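Local structure of periplasmic binding protein (Veillonella parvula, 4MO9) at residues Arg40-Ser46 against Ile67-Ser73; Gly47-Phe53 against Arg319-Asp323; Glu205-Pro211 against Ala291-Arg296. The protein probably serves as the periplasmic solute-binding component of an ABC importer, perhaps for an iron chelate. The contacts are given in a common frame with arbitrary orientation. Numbering follows the deposited sequence.

Contact 1. Residues Arg40-Ser46 against Ile67-Ser73; sequences RVVLQWS and IAGMDTS. With TMO (trimethylamine oxide), chain B.
A beta bulge breaks the pairing of Arg40-Ser46 with Ile67-Ser73: one acceptor, Val41 O, takes both Ala68 N (2.7 Å) and Gly69 N (3.1 Å), so the parallel register moves by one residue between Val41-Ile67 (CA-CA 4.6 Å) and Val42-Gly69 (4.4 Å). These are the two strands of a beta-alpha-beta unit, joined through helix 52-59, at the edge of the four-stranded parallel sheet of this TroA-like protein's N-terminal lobe. Ala68 leaves extended geometry (phi/psi -95/-28), which turns the next NH, Gly69 N, toward the same carbonyl. Leu43 N donates almost linearly to Gly69 O (2.9 Å, 178°). Leu43, chi1 m and chi2 t, points toward the partner and sets CD1 3.9 Å from Ile67 CG2 and 3.7 Å from CE of selenomethionine Met70; Phe52 and Ile55 of helix 52-59 also touch it. Beyond the strands, Asp71 (chi1 p) takes over: OD2 accepts from Ser46 N (2.8 Å) and, through a water, links to Trp45 N, while OD1 accepts from Ser46 OG (2.6 Å). Trp45, at phi/psi 50/45, turns the chain and lays a ring face under trimethylamine oxide, Trp45 CE2 3.9 Å from OAE. Ser73 OG donates to Ser46 O at 2.7 Å and lies 3.8 Å from ligand atom CAB.

Contact 2. Residues Gly47-Phe53 against Arg319-Asp323; sequences GAGGPFF and REVFD
Glu320 reaches across to the glycine-rich loop Gly47-Phe53 with an off-rotamer side chain: chi1 lies between wells at -95°, chi2 is m, and chi3 is -9°. This brings Glu320 OE2 within 2.9 Å of Gly49 N, the one direct hydrogen bond between the segments (159°). The other oxygen turns back, Glu320 OE1 accepting from Val321 N at 3.0 Å. Two waters bridge the segments. One lies within hydrogen-bonding distance of Gly47 N, Gly50 O, Phe53 N and Glu320 OE2; the second lies 2.8 Å from both Gly50 O and Glu320 OE1. Gly49 (phi/psi 92/-4) packs its CA 3.1 Å from Arg319 O, where a CB would be crowded. Arg319 has a left-handed backbone (43/44) and folds with chi1 p, chi2 p, chi3 t, so that its CD lies 3.5 Å from Ala48 C and one face of the guanidinium covers Ala48 CA and Gly47 O; a third water joins Arg319 NE to Ala48 O. In the two-lobed solute-binding protein fold, this places the loop leading into helix 52-59 against the chain just before helix 324-334, beside the pocket where Ala48 touches trimethylamine oxide. Glu320-Asp323 forms a type I turn, Asp323 N to Glu320 O 3.0 Å, which presents Val321 and Phe322 (both chi1 p) to Phe53. Phe53 (chi1 -89°, chi2 120°) sets CB 3.8 Å from Val321 CG1. Its ring face receives the edge of Phe322 in an edge-to-face pair, centroids 4.7 Å apart and planes at 58°, with Phe53 CE1 3.7 Å from Phe322 CE2.

Contact 3. Residues Glu205-Pro211 against Ala291-Arg296; sequences EVGMNGP and AFTTER
A salt bridge and an aromatic-proline contact join the end of strand 201-206, with the turn after it, to the C-terminal end of helix 282-295, in the lobe built on the five-stranded mixed sheet. Arg296 follows the helix with an extended backbone (phi/psi -94/128) and an almost straight side chain, chi1 m and chi2 to chi4 near 180°. Its guanidinium meets the carboxylate of Glu205 (chi1 t, chi2 t) in a two-pronged pair: Arg296 NH1 to Glu205 OE1 2.7 Å and Arg296 NH2 to Glu205 OE2 2.8 Å. The same group bonds the turn, Arg296 NE to Pro211 O at 2.8 Å and Arg296 NH2 to Gly210 O at 3.2 Å. All these acceptors lie near the guanidinium plane, while Phe214 adds a cation-pi contact. Gly210, at positive phi (75/179), swings Pro211 over Phe292 (chi1 m): Pro211 CG is 4.2 Å from the ring centroid, 15° off its normal, a CH-pi contact. Gly207 packs against the ring edge, Gly207 O to Phe292 CZ 3.8 Å. Tyr203 OH and Gly215 N also bond the Glu205 carboxylate. The buried Arg296 charge is thus balanced by Glu205, and its directional bonds to two successive carbonyls fix the turn's path relative to the helix end.

From the N terminus, contact 1 closes first, a short loop of 20 intervening residues that joins neighbouring strands of the four-stranded sheet. Contact 2 starts in that interval, at 47-53, and closes only at 319-323, 265 residues later, so contacts 1 and 2 cross along the chain. They also touch in space: Ser46 OG lies 3.3 Å from Phe52 CB, and both border the trimethylamine oxide pocket. Contact 3 opens and closes within the long span of contact 2, in series with contact 1, and its centre lies about 34 Å from that of contact 1. It stays in the other lobe, whereas contact 2 brings the chain emerging from that lobe's sheet back to the first.

Contact 1. Residues Arg40-Ser46 against Ile67-Ser73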
loop_
_atom_site.group_PDB
_atom_site.type_symbol
_atom_site.label_atom_id
_atom_site.label_comp_id
_atom_site.label_asym_id
_atom_site.label_seq_id
_atom_site.Cartn_x
_atom_site.Cartn_y
_atom_site.Cartn_z
ATOM N N ARG A 40 -2.238 21.012 -12.088
ATOM C CA ARG A 40 -1.694 21.587 -10.860
ATOM C C ARG A 40 -2.260 20.874 -9.631
ATOM O O ARG A 40 -2.995 21.461 -8.821
ATOM C CB ARG A 40 -1.944 23.098 -10.810
ATOM C CG ARG A 40 -1.211 23.840 -11.913
ATOM C CD ARG A 40 -1.395 25.344 -11.815
ATOM N NE ARG A 40 -0.660 25.900 -10.683
ATOM C CZ ARG A 40 0.659 26.078 -10.663
ATOM N NH1 ARG A 40 1.398 25.729 -11.712
ATOM N NH2 ARG A 40 1.243 26.594 -9.589
ATOM N N VAL A 41 -1.902 19.597 -9.499
ATOM C CA VAL A 41 -2.406 18.755 -8.424
ATOM C C VAL A 41 -1.643 19.026 -7.116
ATOM O O VAL A 41 -0.430 19.256 -7.149
ATOM C CB VAL A 41 -2.262 17.262 -8.816
ATOM C CG1 VAL A 41 -2.743 16.336 -7.695
ATOM C CG2 VAL A 41 -3.017 16.967 -10.128
ATOM N N VAL A 42 -2.347 19.023 -5.979
ATOM C CA VAL A 42 -1.697 18.989 -4.660
ATOM C C VAL A 42 -1.787 17.563 -4.115
ATOM O O VAL A 42 -2.886 17.024 -3.936
ATOM C CB VAL A 42 -2.347 19.967 -3.650
ATOM C CG1 VAL A 42 -1.777 19.757 -2.251
ATOM C CG2 VAL A 42 -2.147 21.415 -4.089
ATOM N N LEU A 43 -0.636 16.945 -3.873
ATOM C CA LEU A 43 -0.588 15.565 -3.384
ATOM C C LEU A 43 -0.812 15.461 -1.883
ATOM O O LEU A 43 -0.371 16.323 -1.114
ATOM C CB LEU A 43 0.777 14.952 -3.696
ATOM C CG LEU A 43 1.182 14.933 -5.167
ATOM C CD1 LEU A 43 2.632 14.440 -5.309
ATOM C CD2 LEU A 43 0.221 14.050 -5.954
ATOM N N GLN A 44 -1.477 14.384 -1.467
ATOM C CA GLN A 44 -1.546 13.984 -0.069
ATOM C C GLN A 44 -1.312 12.477 0.013
ATOM O O GLN A 44 -1.640 11.743 -0.940
ATOM C CB GLN A 44 -2.913 14.312 0.533
ATOM C CG GLN A 44 -3.184 15.785 0.703
ATOM C CD GLN A 44 -2.350 16.409 1.810
ATOM O OE1 GLN A 44 -1.413 17.168 1.542
ATOM N NE2 GLN A 44 -2.700 16.120 3.050
ATOM N N TRP A 45 -0.762 12.038 1.144
ATOM C CA TRP A 45 -0.485 10.616 1.429
ATOM C C TRP A 45 0.266 9.875 0.311
ATOM O O TRP A 45 -0.083 8.742 -0.033
ATOM C CB TRP A 45 -1.790 9.870 1.765
ATOM C CG TRP A 45 -2.308 10.172 3.136
ATOM C CD1 TRP A 45 -1.909 11.197 3.964
ATOM C CD2 TRP A 45 -3.316 9.442 3.857
ATOM N NE1 TRP A 45 -2.610 11.136 5.158
ATOM C CE2 TRP A 45 -3.477 10.074 5.112
ATOM C CE3 TRP A 45 -4.092 8.314 3.564
ATOM C CZ2 TRP A 45 -4.386 9.605 6.078
ATOM C CZ3 TRP A 45 -4.996 7.852 4.523
ATOM C CH2 TRP A 45 -5.131 8.500 5.765
ATOM N N SER A 46 1.304 10.499 -0.241
ATOM C CA SER A 46 2.083 9.864 -1.301
ATOM C C SER A 46 2.721 8.554 -0.831
ATOM O O SER A 46 3.352 8.497 0.234
ATOM C CB SER A 46 3.130 10.826 -1.868
ATOM O OG SER A 46 2.471 11.892 -2.534
ATOM N N ILE A 67 2.031 18.311 -11.178
ATOM C CA ILE A 67 2.007 18.423 -9.717
ATOM C C ILE A 67 2.398 19.833 -9.271
ATOM O O ILE A 67 3.504 20.289 -9.564
ATOM C CB ILE A 67 2.966 17.412 -9.056
ATOM C CG1 ILE A 67 2.556 15.972 -9.394
ATOM C CG2 ILE A 67 2.999 17.618 -7.536
ATOM C CD1 ILE A 67 3.625 14.939 -9.063
ATOM N N ALA A 68 1.496 20.519 -8.568
ATOM C CA ALA A 68 1.768 21.871 -8.073
ATOM C C ALA A 68 2.294 21.868 -6.628
ATOM O O ALA A 68 3.022 22.787 -6.217
ATOM C CB ALA A 68 0.520 22.714 -8.160
ATOM N N GLY A 69 1.904 20.847 -5.861
ATOM C CA GLY A 69 2.297 20.752 -4.466
ATOM C C GLY A 69 2.632 19.334 -4.065
ATOM O O GLY A 69 1.828 18.408 -4.268
HETATM N N MSE A 70 3.817 19.168 -3.478
HETATM C CA MSE A 70 4.333 17.865 -3.083
HETATM C C MSE A 70 4.236 17.720 -1.563
HETATM O O MSE A 70 4.701 18.593 -0.825
HETATM C CB MSE A 70 5.793 17.756 -3.545
HETATM C CG MSE A 70 6.611 16.639 -2.906
HETATM SE SE MSE A 70 6.000 14.849 -3.418
HETATM C CE MSE A 70 6.278 15.007 -5.307
ATOM N N ASP A 71 3.610 16.646 -1.088
ATOM C CA ASP A 71 3.544 16.398 0.353
ATOM C C ASP A 71 4.866 15.784 0.811
ATOM O O ASP A 71 5.744 15.510 -0.017
ATOM C CB ASP A 71 2.385 15.463 0.707
ATOM C CG ASP A 71 2.504 14.110 0.034
ATOM O OD1 ASP A 71 3.029 14.049 -1.100
ATOM O OD2 ASP A 71 2.080 13.096 0.637
ATOM N N THR A 72 5.012 15.566 2.118
ATOM C CA THR A 72 6.276 15.066 2.669
ATOM C C THR A 72 6.189 13.621 3.141
ATOM O O THR A 72 7.097 13.125 3.818
ATOM C CB THR A 72 6.751 15.914 3.859
ATOM O OG1 THR A 72 5.831 15.770 4.942
ATOM C CG2 THR A 72 6.823 17.369 3.473
ATOM N N SER A 73 5.092 12.957 2.788
ATOM C CA SER A 73 4.866 11.565 3.170
ATOM C C SER A 73 6.023 10.634 2.765
ATOM O O SER A 73 6.538 9.871 3.599
ATOM C CB SER A 73 3.528 11.091 2.587
ATOM O OG SER A 73 3.380 9.689 2.695
HETATM C CAA TMO B . 1.365 7.133 7.068
HETATM N NAC TMO B . 0.440 8.182 6.617
HETATM C CAD TMO B . 0.567 9.361 7.487
HETATM C CAB TMO B . 0.795 8.592 5.255
HETATM O OAE TMO B . -0.735 7.738 6.648
HETATM O O HOH W 1 0.723 13.486 3.033
#

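Contact 2. Residues Gly47-Phe53 against Arg319-Asp323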
loop_
_atom_site.group_PDB
_atom_site.type_symbol
_atom_site.label_atom_id
_atom_site.label_comp_id
_atom_site.label_asym_id
_atom_site.label_seq_id
_atom_site.Cartn_x
_atom_site.Cartn_y
_atom_site.Cartn_z
ATOM N N GLY A 47 2.528 7.497 -1.617
ATOM C CA GLY A 47 3.057 6.196 -1.261
ATOM C C GLY A 47 2.220 5.504 -0.205
ATOM O O GLY A 47 2.605 4.430 0.288
ATOM N N ALA A 48 1.088 6.107 0.157
ATOM C CA ALA A 48 0.240 5.555 1.209
ATOM C C ALA A 48 -1.248 5.617 0.855
ATOM O O ALA A 48 -2.094 5.898 1.717
ATOM C CB ALA A 48 0.502 6.277 2.528
ATOM N N GLY A 49 -1.580 5.348 -0.403
ATOM C CA GLY A 49 -2.984 5.349 -0.786
ATOM C C GLY A 49 -3.480 6.683 -1.305
ATOM O O GLY A 49 -4.634 6.793 -1.739
ATOM N N GLY A 50 -2.625 7.707 -1.272
ATOM C CA GLY A 50 -2.899 8.941 -2.007
ATOM C C GLY A 50 -2.623 8.703 -3.488
ATOM O O GLY A 50 -2.185 7.615 -3.870
ATOM N N PRO A 51 -2.833 9.716 -4.333
ATOM C CA PRO A 51 -2.767 9.479 -5.786
ATOM C C PRO A 51 -1.353 9.339 -6.380
ATOM O O PRO A 51 -1.259 8.950 -7.539
ATOM C CB PRO A 51 -3.437 10.731 -6.363
ATOM C CG PRO A 51 -3.104 11.802 -5.356
ATOM C CD PRO A 51 -3.246 11.097 -4.018
ATOM N N PHE A 52 -0.293 9.624 -5.622
ATOM C CA PHE A 52 1.061 9.689 -6.205
ATOM C C PHE A 52 1.437 8.550 -7.154
ATOM O O PHE A 52 1.841 8.791 -8.299
ATOM C CB PHE A 52 2.138 9.808 -5.124
ATOM C CG PHE A 52 3.538 9.741 -5.675
ATOM C CD1 PHE A 52 4.281 8.565 -5.592
ATOM C CD2 PHE A 52 4.103 10.850 -6.302
ATOM C CE1 PHE A 52 5.567 8.500 -6.116
ATOM C CE2 PHE A 52 5.392 10.794 -6.830
ATOM C CZ PHE A 52 6.124 9.610 -6.734
ATOM N N PHE A 53 1.335 7.307 -6.691
ATOM C CA PHE A 53 1.715 6.180 -7.546
ATOM C C PHE A 53 0.794 6.053 -8.752
ATOM O O PHE A 53 1.245 5.711 -9.845
ATOM C CB PHE A 53 1.723 4.872 -6.764
ATOM C CG PHE A 53 3.045 4.566 -6.121
ATOM C CD1 PHE A 53 3.144 4.427 -4.748
ATOM C CD2 PHE A 53 4.189 4.422 -6.892
ATOM C CE1 PHE A 53 4.362 4.145 -4.146
ATOM C CE2 PHE A 53 5.414 4.132 -6.294
ATOM C CZ PHE A 53 5.497 3.998 -4.925
ATOM N N ARG A 319 -3.159 -1.112 0.155
ATOM C CA ARG A 319 -3.882 0.147 -0.071
ATOM C C ARG A 319 -3.239 1.015 -1.158
ATOM O O ARG A 319 -3.126 2.243 -1.014
ATOM C CB ARG A 319 -4.169 0.922 1.246
ATOM C CG ARG A 319 -2.998 1.130 2.233
ATOM C CD ARG A 319 -2.106 2.337 1.880
ATOM N NE ARG A 319 -1.044 2.569 2.873
ATOM C CZ ARG A 319 0.219 2.172 2.728
ATOM N NH1 ARG A 319 0.590 1.516 1.629
ATOM N NH2 ARG A 319 1.120 2.428 3.676
ATOM N N GLU A 320 -2.852 0.372 -2.261
ATOM C CA GLU A 320 -2.227 1.088 -3.373
ATOM C C GLU A 320 -2.614 0.521 -4.726
ATOM O O GLU A 320 -3.116 -0.611 -4.830
ATOM C CB GLU A 320 -0.690 1.084 -3.255
ATOM C CG GLU A 320 -0.085 2.333 -2.587
ATOM C CD GLU A 320 -0.363 3.631 -3.354
ATOM O OE1 GLU A 320 -0.876 3.575 -4.509
ATOM O OE2 GLU A 320 -0.052 4.721 -2.805
ATOM N N VAL A 321 -2.337 1.313 -5.756
ATOM C CA VAL A 321 -2.690 0.955 -7.123
ATOM C C VAL A 321 -2.026 -0.352 -7.556
ATOM O O VAL A 321 -2.583 -1.081 -8.386
ATOM C CB VAL A 321 -2.355 2.109 -8.107
ATOM C CG1 VAL A 321 -0.831 2.357 -8.146
ATOM C CG2 VAL A 321 -2.905 1.818 -9.506
ATOM N N PHE A 322 -0.853 -0.664 -6.991
ATOM C CA PHE A 322 -0.148 -1.883 -7.368
ATOM C C PHE A 322 -0.366 -3.064 -6.397
ATOM O O PHE A 322 0.373 -4.058 -6.458
ATOM C CB PHE A 322 1.366 -1.617 -7.565
ATOM C CG PHE A 322 2.020 -0.849 -6.429
ATOM C CD1 PHE A 322 1.706 -1.126 -5.097
ATOM C CD2 PHE A 322 2.967 0.142 -6.696
ATOM C CE1 PHE A 322 2.306 -0.420 -4.053
ATOM C CE2 PHE A 322 3.576 0.852 -5.658
ATOM C CZ PHE A 322 3.241 0.572 -4.334
ATOM N N ASP A 323 -1.364 -2.969 -5.513
ATOM C CA ASP A 323 -1.511 -3.983 -4.455
ATOM C C ASP A 323 -2.069 -5.333 -4.914
ATOM O O ASP A 323 -2.212 -6.250 -4.102
ATOM C CB ASP A 323 -2.225 -3.449 -3.182
ATOM C CG ASP A 323 -3.742 -3.315 -3.326
ATOM O OD1 ASP A 323 -4.375 -3.858 -4.272
ATOM O OD2 ASP A 323 -4.330 -2.628 -2.456
HETATM O O HOH W 2 0.610 7.042 -3.762
HETATM O O HOH W 3 -2.271 4.557 4.445
HETATM O O HOH W 4 -1.788 5.794 -5.955
#

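Contact 3. Residues Glu205-Pro211 against Ala291-Arg296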
loop_
_atom_site.group_PDB
_atom_site.type_symbol
_atom_site.label_atom_id
_atom_site.label_comp_id
_atom_site.label_asym_id
_atom_site.label_seq_id
_atom_site.Cartn_x
_atom_site.Cartn_y
_atom_site.Cartn_z
ATOM N N GLU A 205 2.250 -10.087 11.611
ATOM C CA GLU A 205 2.863 -9.069 12.462
ATOM C C GLU A 205 3.657 -8.077 11.626
ATOM O O GLU A 205 4.387 -8.483 10.710
ATOM C CB GLU A 205 3.773 -9.694 13.534
ATOM C CG GLU A 205 4.332 -8.657 14.529
ATOM C CD GLU A 205 5.425 -9.205 15.447
ATOM O OE1 GLU A 205 5.305 -10.361 15.927
ATOM O OE2 GLU A 205 6.408 -8.469 15.718
ATOM N N VAL A 206 3.494 -6.785 11.925
ATOM C CA VAL A 206 4.364 -5.758 11.357
ATOM C C VAL A 206 5.695 -5.849 12.099
ATOM O O VAL A 206 5.748 -5.652 13.327
ATOM C CB VAL A 206 3.776 -4.344 11.521
ATOM C CG1 VAL A 206 4.574 -3.339 10.687
ATOM C CG2 VAL A 206 2.319 -4.333 11.071
ATOM N N GLY A 207 6.770 -6.166 11.378
ATOM C CA GLY A 207 8.049 -6.392 12.035
ATOM C C GLY A 207 8.871 -5.139 12.274
ATOM O O GLY A 207 10.095 -5.156 12.105
HETATM N N MSE A 208 8.208 -4.061 12.692
HETATM C CA MSE A 208 8.846 -2.752 12.831
HETATM C C MSE A 208 9.738 -2.646 14.059
HETATM O O MSE A 208 10.665 -1.827 14.098
HETATM C CB MSE A 208 7.779 -1.658 12.882
HETATM C CG MSE A 208 8.325 -0.257 13.136
HETATM SE SE MSE A 208 6.907 1.078 13.054
HETATM C CE MSE A 208 5.821 0.436 14.533
ATOM N N ASN A 209 9.464 -3.475 15.062
ATOM C CA ASN A 209 10.188 -3.382 16.321
ATOM C C ASN A 209 11.257 -4.458 16.493
ATOM O O ASN A 209 11.910 -4.520 17.532
ATOM C CB ASN A 209 9.207 -3.399 17.498
ATOM C CG ASN A 209 8.298 -2.185 17.517
ATOM O OD1 ASN A 209 8.712 -1.083 17.154
ATOM N ND2 ASN A 209 7.051 -2.381 17.934
ATOM N N GLY A 210 11.435 -5.301 15.476
ATOM C CA GLY A 210 12.431 -6.360 15.540
ATOM C C GLY A 210 11.995 -7.516 16.428
ATOM O O GLY A 210 10.907 -7.475 17.015
ATOM N N PRO A 211 12.843 -8.555 16.538
ATOM C CA PRO A 211 12.509 -9.753 17.325
ATOM C C PRO A 211 12.210 -9.467 18.806
ATOM O O PRO A 211 11.392 -10.164 19.405
ATOM C CB PRO A 211 13.776 -10.614 17.199
ATOM C CG PRO A 211 14.425 -10.152 15.923
ATOM C CD PRO A 211 14.155 -8.673 15.873
ATOM N N ALA A 291 16.116 -14.066 12.456
ATOM C CA ALA A 291 16.327 -13.603 13.827
ATOM C C ALA A 291 15.035 -13.560 14.652
ATOM O O ALA A 291 15.069 -13.804 15.865
ATOM C CB ALA A 291 17.027 -12.246 13.841
ATOM N N PHE A 292 13.914 -13.237 14.003
ATOM C CA PHE A 292 12.609 -13.301 14.657
ATOM C C PHE A 292 12.353 -14.684 15.255
ATOM O O PHE A 292 11.862 -14.800 16.377
ATOM C CB PHE A 292 11.490 -12.948 13.675
ATOM C CG PHE A 292 11.296 -11.470 13.479
ATOM C CD1 PHE A 292 12.105 -10.760 12.599
ATOM C CD2 PHE A 292 10.309 -10.787 14.183
ATOM C CE1 PHE A 292 11.937 -9.399 12.420
ATOM C CE2 PHE A 292 10.131 -9.419 14.006
ATOM C CZ PHE A 292 10.948 -8.724 13.125
ATOM N N THR A 293 12.710 -15.730 14.512
ATOM C CA THR A 293 12.452 -17.116 14.930
ATOM C C THR A 293 13.475 -17.661 15.933
ATOM O O THR A 293 13.196 -18.618 16.676
ATOM C CB THR A 293 12.362 -18.047 13.693
ATOM O OG1 THR A 293 13.654 -18.184 13.084
ATOM C CG2 THR A 293 11.407 -17.466 12.672
ATOM N N THR A 294 14.661 -17.054 15.967
ATOM C CA THR A 294 15.721 -17.528 16.861
ATOM C C THR A 294 15.818 -16.741 18.172
ATOM O O THR A 294 16.288 -17.269 19.179
ATOM C CB THR A 294 17.113 -17.561 16.158
ATOM O OG1 THR A 294 17.516 -16.232 15.798
ATOM C CG2 THR A 294 17.064 -18.428 14.904
ATOM N N GLU A 295 15.389 -15.482 18.164
ATOM C CA GLU A 295 15.525 -14.641 19.353
ATOM C C GLU A 295 14.288 -14.707 20.260
ATOM O O GLU A 295 14.359 -14.353 21.442
ATOM C CB GLU A 295 15.858 -13.181 18.984
ATOM C CG GLU A 295 17.146 -12.975 18.160
ATOM C CD GLU A 295 18.394 -13.554 18.824
ATOM O OE1 GLU A 295 19.093 -12.814 19.558
ATOM O OE2 GLU A 295 18.687 -14.753 18.606
ATOM N N ARG A 296 13.172 -15.191 19.722
ATOM C CA ARG A 296 11.909 -15.211 20.462
ATOM C C ARG A 296 11.658 -16.535 21.179
ATOM O O ARG A 296 11.743 -17.608 20.577
ATOM C CB ARG A 296 10.731 -14.855 19.543
ATOM C CG ARG A 296 10.696 -13.385 19.173
ATOM C CD ARG A 296 9.501 -13.028 18.299
ATOM N NE ARG A 296 9.436 -11.583 18.074
ATOM C CZ ARG A 296 8.491 -10.972 17.368
ATOM N NH1 ARG A 296 7.520 -11.678 16.802
ATOM N NH2 ARG A 296 8.521 -9.651 17.214
#